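Local coordinates for protein transcriptional regulator, IclR family (PDB 5TJJ) that probably binds DNA and regulates transcription, as a member of the IclR family with a helix-turn-helix domain and a C-terminal regulatory domain, at the interface of chains A and B. Sequence-based numbering; all coordinates share one arbitrary frame. Chains: chain A/B, Transcriptional regulator, IclR family.

Contact 1: the interface of chains A and B. Residues chain A 69-70, 73-74; chain B 77, 80-81, 87, 91.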
loop_
_atom_site.group_PDB
_atom_site.type_symbol
_atom_site.label_atom_id
_atom_site.label_comp_id
_atom_site.label_asym_id
_atom_site.label_seq_id
_atom_site.Cartn_x
_atom_site.Cartn_y
_atom_site.Cartn_z
ATOM N N LEU A 69 -1.020 -3.454 13.497
ATOM C CA LEU A 69 -1.052 -2.381 12.501
ATOM C C LEU A 69 -2.319 -1.545 12.617
ATOM O O LEU A 69 -3.414 -2.080 12.588
ATOM C CB LEU A 69 -0.941 -2.935 11.089
ATOM C CG LEU A 69 0.415 -3.552 10.720
ATOM C CD1 LEU A 69 0.452 -3.932 9.252
ATOM C CD2 LEU A 69 1.572 -2.611 11.035
ATOM N N GLY A 70 -2.151 -0.229 12.747
ATOM C CA GLY A 70 -3.277 0.692 12.882
ATOM C C GLY A 70 -3.908 1.088 11.548
ATOM O O GLY A 70 -3.290 0.910 10.496
ATOM N N LEU A 73 -2.527 3.430 8.196
ATOM C CA LEU A 73 -1.687 2.835 7.149
ATOM C C LEU A 73 -2.486 2.411 5.890
ATOM O O LEU A 73 -1.933 2.313 4.799
ATOM C CB LEU A 73 -0.898 1.653 7.729
ATOM C CG LEU A 73 -0.030 2.021 8.951
ATOM C CD1 LEU A 73 0.571 0.788 9.592
ATOM C CD2 LEU A 73 1.039 3.032 8.576
ATOM N N ILE A 74 -3.789 2.201 6.014
ATOM C CA ILE A 74 -4.579 1.768 4.860
ATOM C C ILE A 74 -4.717 2.879 3.786
ATOM O O ILE A 74 -4.467 2.615 2.597
ATOM C CB ILE A 74 -5.926 1.165 5.290
ATOM C CG1 ILE A 74 -5.685 -0.081 6.141
ATOM C CG2 ILE A 74 -6.774 0.783 4.085
ATOM C CD1 ILE A 74 -6.860 -0.483 7.031
ATOM N N GLY B 77 0.143 -1.097 4.060
ATOM C CA GLY B 77 -1.266 -0.759 4.098
ATOM C C GLY B 77 -2.168 -1.910 3.701
ATOM O O GLY B 77 -3.235 -2.106 4.259
ATOM N N ALA B 80 -2.333 -4.024 6.757
ATOM C CA ALA B 80 -3.126 -3.446 7.845
ATOM C C ALA B 80 -4.606 -3.686 7.586
ATOM O O ALA B 80 -5.398 -3.728 8.510
ATOM C CB ALA B 80 -2.833 -1.963 8.016
ATOM N N ALA B 81 -4.963 -3.834 6.313
ATOM C CA ALA B 81 -6.314 -4.198 5.934
ATOM C C ALA B 81 -6.512 -5.650 6.167
ATOM O O ALA B 81 -7.339 -6.001 6.998
ATOM C CB ALA B 81 -6.605 -3.838 4.488
ATOM N N TYR B 87 -11.292 -4.809 9.354
ATOM C CA TYR B 87 -11.013 -3.968 8.202
ATOM C C TYR B 87 -11.105 -4.781 6.898
ATOM O O TYR B 87 -11.653 -4.311 5.929
ATOM C CB TYR B 87 -9.683 -3.199 8.363
ATOM C CG TYR B 87 -9.630 -2.291 9.598
ATOM C CD1 TYR B 87 -10.524 -1.249 9.767
ATOM C CD2 TYR B 87 -8.670 -2.468 10.577
ATOM C CE1 TYR B 87 -10.479 -0.425 10.893
ATOM C CE2 TYR B 87 -8.612 -1.660 11.704
ATOM C CZ TYR B 87 -9.523 -0.641 11.864
ATOM O OH TYR B 87 -9.454 0.168 12.983
ATOM N N LEU B 91 -13.835 -3.457 4.069
ATOM C CA LEU B 91 -13.388 -3.054 2.713
ATOM C C LEU B 91 -14.017 -3.902 1.595
ATOM O O LEU B 91 -14.411 -3.368 0.552
ATOM C CB LEU B 91 -11.880 -3.059 2.584
ATOM C CG LEU B 91 -11.086 -2.029 3.400
ATOM C CD1 LEU B 91 -9.590 -2.327 3.252
ATOM C CD2 LEU B 91 -11.348 -0.582 2.993
#
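Helix 73-83 of chain A and helix 73-82 of chain B approach backbone to backbone at A:Leu73 and B:Gly77, where the main-chain carbonyl O of A:Leu73 lies 3.2 Å from CA of B:Gly77. In this IclR-family regulator these helices follow strands 58-61 and 66-69, probably the wing of the winged helix-turn-helix. B:Gly77 carries no side chain, which probably permits this close approach. A:Ile74 loses 75 Å² of surface to the partner. With chi1 at -62°, its CG1 branch sits beside its own backbone N and extends along the neighbouring helix of chain B, where CG1 is 3.7 Å from the carbonyl O of B:Gly77. The same methylene is 3.9 Å from CB of B:Ala80. One bond further out, CD1 reaches CA of B:Ala81 at 3.9 Å and approaches CB of B:Tyr87 at 4.1 Å, so the tip of the isoleucine enters the angle between helices 73-82 and 85-101. Its other branch, CG2, faces CD1 of B:Leu91 more loosely, at 4.3 Å. On the opposite flank the methyl of B:Ala80 meets the base of a leucine: its CB is 3.7 Å from CB of A:Leu69, at the end of strand 66-69. The leucine's CD1 packs against the main chain of the same alanine, 3.7 Å from N of B:Ala80.

Contact 2: the interface of chains A and B. Residues chain A 80, 84-86, 89, 253; chain B 59, 70-72, 74.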
loop_
_atom_site.group_PDB
_atom_site.type_symbol
_atom_site.label_atom_id
_atom_site.label_comp_id
_atom_site.label_asym_id
_atom_site.label_seq_id
_atom_site.Cartn_x
_atom_site.Cartn_y
_atom_site.Cartn_z
ATOM N N ALA A 80 -0.105 6.185 -1.716
ATOM C CA ALA A 80 1.223 5.817 -2.237
ATOM C C ALA A 80 1.151 5.053 -3.577
ATOM O O ALA A 80 1.821 5.443 -4.530
ATOM C CB ALA A 80 1.980 4.971 -1.211
ATOM N N ASN A 84 2.397 6.214 -7.472
ATOM C CA ASN A 84 3.304 5.303 -8.142
ATOM C C ASN A 84 3.107 3.911 -7.575
ATOM O O ASN A 84 3.420 3.670 -6.407
ATOM C CB ASN A 84 4.765 5.708 -7.899
ATOM C CG ASN A 84 5.189 6.917 -8.719
ATOM O OD1 ASN A 84 4.970 6.985 -9.920
ATOM N ND2 ASN A 84 5.810 7.869 -8.059
ATOM N N ASP A 85 2.633 2.980 -8.393
ATOM C CA ASP A 85 2.392 1.650 -7.886
ATOM C C ASP A 85 3.700 0.843 -7.916
ATOM O O ASP A 85 4.758 1.381 -8.278
ATOM C CB ASP A 85 1.166 1.008 -8.553
ATOM C CG ASP A 85 1.406 0.543 -9.967
ATOM O OD1 ASP A 85 2.439 0.857 -10.587
ATOM O OD2 ASP A 85 0.510 -0.182 -10.458
ATOM N N VAL A 86 3.650 -0.409 -7.469
ATOM C CA VAL A 86 4.864 -1.228 -7.335
ATOM C C VAL A 86 5.600 -1.374 -8.669
ATOM O O VAL A 86 6.819 -1.262 -8.724
ATOM C CB VAL A 86 4.539 -2.610 -6.720
ATOM C CG1 VAL A 86 5.718 -3.564 -6.814
ATOM C CG2 VAL A 86 4.127 -2.429 -5.268
ATOM N N HIS A 89 7.565 1.772 -9.416
ATOM C CA HIS A 89 8.774 1.764 -8.576
ATOM C C HIS A 89 9.788 0.754 -9.035
ATOM O O HIS A 89 11.001 1.006 -8.941
ATOM C CB HIS A 89 8.434 1.505 -7.119
ATOM C CG HIS A 89 7.792 2.676 -6.454
ATOM N ND1 HIS A 89 8.504 3.794 -6.085
ATOM C CD2 HIS A 89 6.502 2.920 -6.114
ATOM C CE1 HIS A 89 7.687 4.673 -5.545
ATOM N NE2 HIS A 89 6.470 4.163 -5.541
ATOM N N TRP A 253 8.543 -4.722 -1.544
ATOM C CA TRP A 253 7.364 -3.948 -2.019
ATOM C C TRP A 253 6.208 -4.830 -2.532
ATOM O O TRP A 253 5.057 -4.397 -2.595
ATOM C CB TRP A 253 7.766 -2.940 -3.087
ATOM C CG TRP A 253 8.947 -2.097 -2.693
ATOM C CD1 TRP A 253 9.384 -1.810 -1.429
ATOM C CD2 TRP A 253 9.825 -1.431 -3.575
ATOM N NE1 TRP A 253 10.486 -1.021 -1.480
ATOM C CE2 TRP A 253 10.780 -0.770 -2.790
ATOM C CE3 TRP A 253 9.907 -1.332 -4.970
ATOM C CZ2 TRP A 253 11.803 0.004 -3.353
ATOM C CZ3 TRP A 253 10.928 -0.569 -5.530
ATOM C CH2 TRP A 253 11.861 0.091 -4.714
ATOM N N SER B 59 9.814 8.276 -0.867
ATOM C CA SER B 59 10.595 8.223 -2.056
ATOM C C SER B 59 11.028 9.620 -2.425
ATOM O O SER B 59 10.336 10.566 -2.139
ATOM C CB SER B 59 9.772 7.634 -3.165
ATOM O OG SER B 59 10.599 7.477 -4.288
ATOM N N GLY B 70 6.259 6.524 -0.263
ATOM C CA GLY B 70 7.150 5.517 -0.810
ATOM C C GLY B 70 6.530 4.144 -0.982
ATOM O O GLY B 70 5.467 3.862 -0.483
ATOM N N PRO B 71 7.245 3.263 -1.657
ATOM C CA PRO B 71 6.679 1.990 -2.031
ATOM C C PRO B 71 6.392 1.064 -0.848
ATOM O O PRO B 71 5.479 0.225 -0.942
ATOM C CB PRO B 71 7.727 1.391 -2.971
ATOM C CG PRO B 71 8.981 2.118 -2.687
ATOM C CD PRO B 71 8.643 3.419 -2.062
ATOM N N TYR B 72 7.133 1.199 0.253
ATOM C CA TYR B 72 6.937 0.283 1.375
ATOM C C TYR B 72 5.577 0.429 2.054
ATOM O O TYR B 72 5.041 -0.523 2.637
ATOM C CB TYR B 72 8.057 0.337 2.409
ATOM C CG TYR B 72 8.006 -0.933 3.154
ATOM C CD1 TYR B 72 8.596 -2.058 2.651
ATOM C CD2 TYR B 72 7.228 -1.054 4.299
ATOM C CE1 TYR B 72 8.493 -3.279 3.310
ATOM C CE2 TYR B 72 7.096 -2.273 4.955
ATOM C CZ TYR B 72 7.736 -3.375 4.449
ATOM O OH TYR B 72 7.640 -4.565 5.095
ATOM N N ILE B 74 2.801 0.430 0.526
ATOM C CA ILE B 74 1.823 -0.312 -0.253
ATOM C C ILE B 74 1.528 -1.656 0.421
ATOM O O ILE B 74 0.378 -1.894 0.800
ATOM C CB ILE B 74 2.249 -0.458 -1.747
ATOM C CG1 ILE B 74 2.281 0.933 -2.426
ATOM C CG2 ILE B 74 1.282 -1.354 -2.507
ATOM C CD1 ILE B 74 3.033 1.021 -3.738
#
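B:Pro71 is clamped between the imidazole of A:His89 and the indole of A:Trp253, and its pyrrolidine ring can be followed atom by atom. CB sits over the middle of the imidazole, 3.6 Å above its plane. From its other side CB faces the five-membered ring of the indole, 3.6 Å from that ring's centroid, so this methylene makes a CH-pi contact with each aromatic group. CG moves outward along the indole to the six-membered ring and approaches CE2 of A:Trp253 at 3.4 Å, the shortest contact of the patch; CG also lies 3.8 Å from ND1 of A:His89. CD meets the imidazole rim, 3.8 Å from CE1 of A:His89. With chi1 -73°, CG of A:His89 lies beside its own backbone N, and the histidine side chain crosses the proline at about a right angle with a ring face turned to it. Beside the clamp, CD1 of B:Ile74 lies 3.9 Å from CG2 of A:Val86 and 3.8 Å from the carbonyl O of A:Asn84. The site probably anchors the start of helix 73-82 of one chain against helices 86-101 and 233-253 of the other, and may help hold together the dimer of the deposited assembly, an arrangement usual for IclR regulators.

Contact 3: the interface of chains A and B. Residues chain A 6; chain B 43, 46-47, 50.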
loop_
_atom_site.group_PDB
_atom_site.type_symbol
_atom_site.label_atom_id
_atom_site.label_comp_id
_atom_site.label_asym_id
_atom_site.label_seq_id
_atom_site.Cartn_x
_atom_site.Cartn_y
_atom_site.Cartn_z
ATOM N N TYR A 6 22.173 12.142 9.587
ATOM C CA TYR A 6 20.796 12.289 9.148
ATOM C C TYR A 6 20.027 11.005 9.383
ATOM O O TYR A 6 18.917 10.878 8.933
ATOM C CB TYR A 6 20.741 12.775 7.679
ATOM C CG TYR A 6 21.328 14.187 7.519
ATOM C CD1 TYR A 6 20.521 15.323 7.642
ATOM C CD2 TYR A 6 22.685 14.379 7.300
ATOM C CE1 TYR A 6 21.052 16.604 7.533
ATOM C CE2 TYR A 6 23.224 15.656 7.188
ATOM C CZ TYR A 6 22.407 16.763 7.298
ATOM O OH TYR A 6 22.942 18.018 7.173
ATOM N N THR B 43 16.826 21.211 8.724
ATOM C CA THR B 43 17.701 20.137 9.205
ATOM C C THR B 43 16.938 19.037 9.969
ATOM O O THR B 43 17.231 17.852 9.760
ATOM C CB THR B 43 18.838 20.674 10.075
ATOM O OG1 THR B 43 19.593 21.594 9.299
ATOM C CG2 THR B 43 19.768 19.578 10.518
ATOM N N LEU B 46 14.886 17.027 7.340
ATOM C CA LEU B 46 15.753 16.290 6.436
ATOM C C LEU B 46 16.244 14.995 7.072
ATOM O O LEU B 46 16.191 13.956 6.439
ATOM C CB LEU B 46 16.916 17.180 5.987
ATOM C CG LEU B 46 17.852 16.602 4.924
ATOM C CD1 LEU B 46 17.120 16.099 3.674
ATOM C CD2 LEU B 46 18.906 17.652 4.618
ATOM N N ARG B 47 16.649 15.066 8.333
ATOM C CA ARG B 47 16.998 13.875 9.115
ATOM C C ARG B 47 15.882 12.794 9.096
ATOM O O ARG B 47 16.125 11.617 8.797
ATOM C CB ARG B 47 17.326 14.285 10.570
ATOM C CG ARG B 47 18.615 15.104 10.770
ATOM C CD ARG B 47 18.927 15.411 12.244
ATOM N NE ARG B 47 19.573 14.264 12.894
ATOM C CZ ARG B 47 19.119 13.541 13.940
ATOM N NH1 ARG B 47 17.978 13.841 14.563
ATOM N NH2 ARG B 47 19.846 12.513 14.388
ATOM N N ARG B 50 15.254 11.543 5.451
ATOM C CA ARG B 50 16.274 10.618 5.036
ATOM C C ARG B 50 16.168 9.253 5.688
ATOM O O ARG B 50 16.458 8.253 5.033
ATOM C CB ARG B 50 17.638 11.212 5.226
ATOM C CG ARG B 50 17.949 12.124 4.082
ATOM C CD ARG B 50 19.362 12.597 4.118
ATOM N NE ARG B 50 19.555 13.465 2.959
ATOM C CZ ARG B 50 20.462 14.432 2.850
ATOM N NH1 ARG B 50 21.288 14.708 3.850
ATOM N NH2 ARG B 50 20.500 15.155 1.735
#
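The guanidinium nitrogen NH1 of B:Arg50 stands over the centre of the A:Tyr6 ring, 3.7 Å from its centroid, in a cation-pi contact. The ring and guanidinium planes are 74° apart, so the arginine directs one nitrogen at the face instead of stacking flat. Its chain is extended from CG to NE (chi3 180°) and runs beside the tyrosine, with CD 3.8 Å from CB of A:Tyr6. Within chain B, CD1 of B:Leu46 rests against a face of the same guanidinium and probably helps fix its rotation. The chain B residues that meet the ring stand on helix 42-54, the second helix of the helix-turn-helix and by family the recognition helix, while A:Tyr6 belongs to the N-terminal segment of the other subunit. That segment therefore packs on the probable DNA-reading helix, though the structure alone does not show whether it stays there when DNA is bound. The carbonyl O atoms of A:Tyr6 and B:Arg47 are modelled 2.9 Å apart; both can only accept, so this is a clash, doubtful as modelled. Sounder evidence comes from the apolar contacts, in which CG of B:Arg47 lies 3.7 Å from CD1 of A:Tyr6. At the neighbouring ring atom, CE1 of A:Tyr6 meets the methyl CD2 of B:Leu46 at 3.8 Å.

Contact 1 and contact 2 have C-alpha centres about 16 Å apart and use the same stretch in exchanged roles. The pair of residues 70 and 80 recurs with the chains exchanged, but residue 74 meets different neighbours: B:Gly77 and B:Ala81 in contact 1, A:Asn84 and A:Val86 in contact 2. The whole interface is not an exact two-fold. The C-alpha centre of contact 3 is about 21 Å from that of contact 2 and about 28 Å from that of contact 1. In the deposited assembly the contacts probably tie the subunits through helix 73-83, the C-terminal helix 233-253 and the probable recognition helix.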